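Local coordinates for cupin 2, conserved barrel domain protein (Shewanella frigidimarina, PDB 2PFW) that is of unknown function but adopts the small RmlC-like cupin barrel and belongs to a family that includes KdgF-type proteins, at residues H50-E64 / L76-H90. Residues are numbered along the deposited sequence; the frame is centred on the assembly and turned at random.
With EDO (1,2-ethanediol), chain C.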
# COMPACT_ATOMS: atom_id res chain seq x y z
N HIS A 50 1.26 19.47 6.03
CA HIS A 50 1.76 19.16 4.70
C HIS A 50 0.67 19.07 3.65
O HIS A 50 -0.49 18.78 3.93
CB HIS A 50 2.50 17.82 4.81
CG HIS A 50 3.58 17.59 3.82
ND1 HIS A 50 4.84 18.14 3.96
CD2 HIS A 50 3.64 16.85 2.69
CE1 HIS A 50 5.61 17.76 2.95
NE2 HIS A 50 4.90 16.98 2.16
N ALA A 51 1.01 19.35 2.39
CA ALA A 51 0.10 19.16 1.27
C ALA A 51 0.90 18.88 -0.00
O ALA A 51 2.07 19.26 -0.11
CB ALA A 51 -0.83 20.34 1.06
N HIS A 52 0.26 18.22 -0.96
CA HIS A 52 0.92 17.95 -2.24
C HIS A 52 -0.10 17.56 -3.30
O HIS A 52 -1.25 17.23 -3.00
CB HIS A 52 2.00 16.88 -2.06
CG HIS A 52 1.60 15.70 -1.23
ND1 HIS A 52 0.52 14.91 -1.55
CD2 HIS A 52 2.12 15.17 -0.10
CE1 HIS A 52 0.39 13.95 -0.65
NE2 HIS A 52 1.35 14.08 0.24
N ARG A 53 0.29 17.62 -4.57
CA ARG A 53 -0.65 17.31 -5.65
C ARG A 53 -1.01 15.83 -5.65
O ARG A 53 -2.16 15.45 -5.89
CB ARG A 53 -0.06 17.69 -7.01
CG ARG A 53 1.24 17.00 -7.38
CD ARG A 53 1.77 17.56 -8.69
NE ARG A 53 2.92 16.84 -9.21
CZ ARG A 53 4.19 17.04 -8.91
NH1 ARG A 53 4.55 17.98 -8.04
NH2 ARG A 53 5.13 16.30 -9.48
N HIS A 54 -0.02 14.99 -5.37
CA HIS A 54 -0.16 13.54 -5.46
C HIS A 54 -1.36 13.02 -4.68
O HIS A 54 -1.62 13.44 -3.55
CB HIS A 54 1.11 12.87 -4.93
CG HIS A 54 2.38 13.36 -5.54
ND1 HIS A 54 2.98 14.55 -5.18
CD2 HIS A 54 3.18 12.82 -6.49
CE1 HIS A 54 4.09 14.72 -5.87
NE2 HIS A 54 4.23 13.68 -6.68
N SER A 55 -2.12 12.09 -5.26
CA SER A 55 -3.11 11.36 -4.46
C SER A 55 -2.35 10.47 -3.48
O SER A 55 -1.21 10.08 -3.75
CB SER A 55 -4.07 10.57 -5.33
OG SER A 55 -5.14 11.37 -5.79
N GLN A 56 -2.96 10.16 -2.34
CA GLN A 56 -2.24 9.38 -1.34
C GLN A 56 -3.21 8.44 -0.62
O GLN A 56 -4.27 8.87 -0.16
CB GLN A 56 -1.52 10.27 -0.33
CG GLN A 56 -0.80 9.51 0.78
CD GLN A 56 -0.23 10.42 1.85
OE1 GLN A 56 0.23 11.53 1.60
NE2 GLN A 56 -0.26 9.95 3.09
N VAL A 57 -2.85 7.16 -0.54
CA VAL A 57 -3.58 6.23 0.33
C VAL A 57 -2.57 5.64 1.32
O VAL A 57 -1.44 5.32 0.93
CB VAL A 57 -4.31 5.15 -0.45
CG1 VAL A 57 -5.23 4.32 0.44
CG2 VAL A 57 -5.16 5.78 -1.56
N SER A 58 -2.96 5.55 2.59
CA SER A 58 -2.03 5.13 3.63
C SER A 58 -2.66 4.01 4.46
O SER A 58 -3.85 4.02 4.74
CB SER A 58 -1.64 6.31 4.52
OG SER A 58 -0.46 6.96 4.10
N TYR A 59 -1.82 3.04 4.83
CA TYR A 59 -2.24 1.90 5.62
C TYR A 59 -1.41 1.82 6.91
O TYR A 59 -0.20 1.98 6.86
CB TYR A 59 -2.09 0.59 4.84
CG TYR A 59 -2.52 -0.62 5.65
CD1 TYR A 59 -3.86 -0.92 5.83
CD2 TYR A 59 -1.57 -1.46 6.22
CE1 TYR A 59 -4.26 -2.03 6.57
CE2 TYR A 59 -1.96 -2.57 6.96
CZ TYR A 59 -3.30 -2.84 7.13
OH TYR A 59 -3.67 -3.94 7.87
N VAL A 60 -2.07 1.57 8.04
CA VAL A 60 -1.29 1.45 9.28
C VAL A 60 -0.85 -0.01 9.46
O VAL A 60 -1.68 -0.88 9.68
CB VAL A 60 -2.06 1.92 10.52
CG1 VAL A 60 -1.12 1.96 11.72
CG2 VAL A 60 -2.69 3.28 10.32
N VAL A 61 0.46 -0.23 9.36
CA VAL A 61 1.02 -1.56 9.60
C VAL A 61 1.03 -1.83 11.10
O VAL A 61 0.46 -2.82 11.55
CB VAL A 61 2.43 -1.72 9.01
CG1 VAL A 61 3.07 -2.99 9.52
CG2 VAL A 61 2.37 -1.70 7.49
N GLU A 62 1.66 -0.94 11.88
CA GLU A 62 1.48 -1.04 13.33
C GLU A 62 1.77 0.29 14.02
O GLU A 62 2.52 1.12 13.52
CB GLU A 62 2.38 -2.14 13.89
CG GLU A 62 3.85 -1.77 13.90
CD GLU A 62 4.59 -2.35 15.09
OE1 GLU A 62 4.00 -2.40 16.20
OE2 GLU A 62 5.75 -2.77 14.91
N GLY A 63 1.18 0.47 15.20
CA GLY A 63 1.38 1.63 16.04
C GLY A 63 0.11 2.47 16.11
O GLY A 63 -0.86 2.17 15.41
N GLU A 64 0.10 3.51 16.93
CA GLU A 64 -1.08 4.36 17.05
C GLU A 64 -0.80 5.68 16.33
O GLU A 64 0.18 6.36 16.63
CB GLU A 64 -1.46 4.59 18.50
CG GLU A 64 -1.84 3.37 19.32
CD GLU A 64 -3.04 2.62 18.80
OE1 GLU A 64 -4.13 3.22 18.69
OE2 GLU A 64 -2.89 1.41 18.50
N LEU A 76 -5.65 6.28 14.70
CA LEU A 76 -5.65 5.09 13.86
C LEU A 76 -4.68 4.05 14.42
O LEU A 76 -3.60 4.39 14.90
CB LEU A 76 -5.26 5.40 12.42
CG LEU A 76 -6.14 6.38 11.63
CD1 LEU A 76 -5.85 6.26 10.14
CD2 LEU A 76 -7.61 6.15 11.90
N THR A 77 -5.07 2.78 14.33
CA THR A 77 -4.20 1.68 14.73
C THR A 77 -4.04 0.68 13.59
O THR A 77 -4.57 0.88 12.50
CB THR A 77 -4.76 1.01 16.01
OG1 THR A 77 -3.82 0.05 16.51
CG2 THR A 77 -6.04 0.26 15.70
N ALA A 78 -3.28 -0.38 13.84
CA ALA A 78 -2.99 -1.40 12.85
C ALA A 78 -4.24 -1.87 12.13
O ALA A 78 -5.27 -2.17 12.74
CB ALA A 78 -2.28 -2.58 13.51
N GLY A 79 -4.17 -1.91 10.80
CA GLY A 79 -5.27 -2.35 9.95
C GLY A 79 -6.14 -1.21 9.47
O GLY A 79 -7.06 -1.40 8.68
N ASP A 80 -5.88 0.01 9.93
CA ASP A 80 -6.72 1.14 9.54
C ASP A 80 -6.06 1.86 8.37
O ASP A 80 -4.87 1.68 8.10
CB ASP A 80 -6.93 2.13 10.68
CG ASP A 80 -7.79 1.68 11.83
OD1 ASP A 80 -8.70 0.85 11.68
OD2 ASP A 80 -7.55 2.20 12.95
N SER A 81 -6.82 2.71 7.66
CA SER A 81 -6.18 3.47 6.59
C SER A 81 -6.77 4.87 6.45
O SER A 81 -7.86 5.16 6.94
CB SER A 81 -6.33 2.70 5.26
OG SER A 81 -7.69 2.40 5.04
N PHE A 82 -6.06 5.75 5.75
CA PHE A 82 -6.65 7.03 5.36
C PHE A 82 -6.31 7.36 3.90
O PHE A 82 -5.36 6.82 3.34
CB PHE A 82 -6.20 8.17 6.25
CG PHE A 82 -4.71 8.37 6.42
CD1 PHE A 82 -4.01 7.61 7.36
CD2 PHE A 82 -4.01 9.30 5.68
CE1 PHE A 82 -2.66 7.79 7.52
CE2 PHE A 82 -2.66 9.48 5.84
CZ PHE A 82 -1.97 8.72 6.77
N PHE A 83 -7.12 8.26 3.35
CA PHE A 83 -7.02 8.76 1.99
C PHE A 83 -6.96 10.28 1.99
O PHE A 83 -7.82 10.92 2.59
CB PHE A 83 -8.22 8.26 1.19
CG PHE A 83 -8.51 9.01 -0.09
CD1 PHE A 83 -7.54 9.17 -1.06
CD2 PHE A 83 -9.78 9.54 -0.30
CE1 PHE A 83 -7.83 9.85 -2.23
CE2 PHE A 83 -10.07 10.23 -1.46
CZ PHE A 83 -9.09 10.38 -2.42
N VAL A 84 -5.95 10.82 1.33
CA VAL A 84 -5.75 12.25 1.15
C VAL A 84 -5.93 12.67 -0.30
O VAL A 84 -5.09 12.38 -1.16
CB VAL A 84 -4.33 12.64 1.61
CG1 VAL A 84 -4.16 14.14 1.65
CG2 VAL A 84 -4.08 12.02 2.99
N PRO A 85 -7.02 13.36 -0.60
CA PRO A 85 -7.20 13.85 -1.98
C PRO A 85 -6.08 14.81 -2.36
O PRO A 85 -5.37 15.34 -1.50
CB PRO A 85 -8.57 14.55 -1.93
CG PRO A 85 -9.24 13.97 -0.73
CD PRO A 85 -8.13 13.75 0.27
N PRO A 86 -5.87 15.03 -3.65
CA PRO A 86 -4.84 16.00 -4.07
C PRO A 86 -5.07 17.37 -3.40
O PRO A 86 -6.20 17.84 -3.41
CB PRO A 86 -5.04 16.08 -5.58
CG PRO A 86 -5.62 14.75 -5.94
CD PRO A 86 -6.54 14.41 -4.79
N HIS A 87 -3.99 17.90 -2.87
CA HIS A 87 -3.82 19.23 -2.32
C HIS A 87 -4.53 19.39 -0.98
O HIS A 87 -4.58 20.51 -0.46
CB HIS A 87 -4.33 20.29 -3.31
CG HIS A 87 -3.58 20.30 -4.61
ND1 HIS A 87 -4.20 20.00 -5.81
CD2 HIS A 87 -2.30 20.57 -4.91
CE1 HIS A 87 -3.31 20.08 -6.78
NE2 HIS A 87 -2.15 20.43 -6.27
N VAL A 88 -5.07 18.31 -0.43
CA VAL A 88 -5.78 18.41 0.84
C VAL A 88 -4.81 18.48 2.01
O VAL A 88 -3.82 17.75 2.08
CB VAL A 88 -6.75 17.24 1.05
CG1 VAL A 88 -7.35 17.27 2.46
CG2 VAL A 88 -7.87 17.26 0.02
N ASP A 89 -5.06 19.39 2.95
CA ASP A 89 -4.21 19.52 4.13
C ASP A 89 -4.26 18.25 4.97
O ASP A 89 -5.35 17.70 5.15
CB ASP A 89 -4.63 20.71 4.98
CG ASP A 89 -4.09 22.04 4.49
OD1 ASP A 89 -3.10 22.04 3.72
OD2 ASP A 89 -4.66 23.08 4.88
N HIS A 90 -3.12 17.80 5.48
CA HIS A 90 -3.12 16.60 6.30
C HIS A 90 -1.92 16.58 7.24
O HIS A 90 -0.90 17.21 6.99
CB HIS A 90 -3.11 15.33 5.43
CG HIS A 90 -1.90 15.17 4.57
ND1 HIS A 90 -1.80 15.78 3.34
CD2 HIS A 90 -0.75 14.47 4.71
CE1 HIS A 90 -0.64 15.47 2.77
NE2 HIS A 90 0.02 14.67 3.59
C1 EDO C . 2.46 10.05 5.54
O1 EDO C . 1.12 9.56 5.67
C2 EDO C . 3.29 9.54 6.71
O2 EDO C . 4.66 9.44 6.32
O HOH W 1 -1.95 16.65 -0.03
O HOH W 2 2.24 13.02 2.80
O HOH W 3 -2.92 14.58 -1.35
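Q56 pairs with V84, and S58 with F82, as antiparallel hydrogen-bonded pairs of strands 55-61 and 81-84. S58 N donates to F82 O at 2.8 Å. Just before strand 81-84, D80 O accepts from V60 N, and G79 N returns to V60 O. Those bonds tie the type II turn T77-D80 to V60.

Near the T77-D80 turn, T77 OG1 donates to E64 OE2 at 2.6 Å, from the syn side but 30° out of the carboxylate plane.

Inside the barrel, S58 CB sits over one face of the F82 ring, 3.5 Å from its centroid. Before strand 55-61 begins, the H90 and H52 rings form an offset edge-to-face pair, H90 giving the edge, with planes at 63°. H90 CG lies between the backbone N and the carbonyl carbon (chi1 63°), which turns the ring back over H50 O. H90 ND1 donates almost straight to V88 O at 3.1 Å, fixing the ring's rotation. Water 2 bridges H90 NE2, H52 NE2 and Q56 OE1, 2.9 Å from H90 NE2. H50, H52, Q56 and H90 stand where many cupins probably hold their metal ligands, but no metal is modelled here. Replacing H90 by an alanine is likely to leave water 2 without one of its three partners and the face of H52 without the ring edge set against it.

Strand 98-105 flanks strand 55-61 on its other side, with Q56 touching D102 and F104. Strand 65-69 packs against V60, F82 and V88. Beyond strand 81-84, S81 and F82 pair with a strand of the second subunit, continuing the sheet across the dimer.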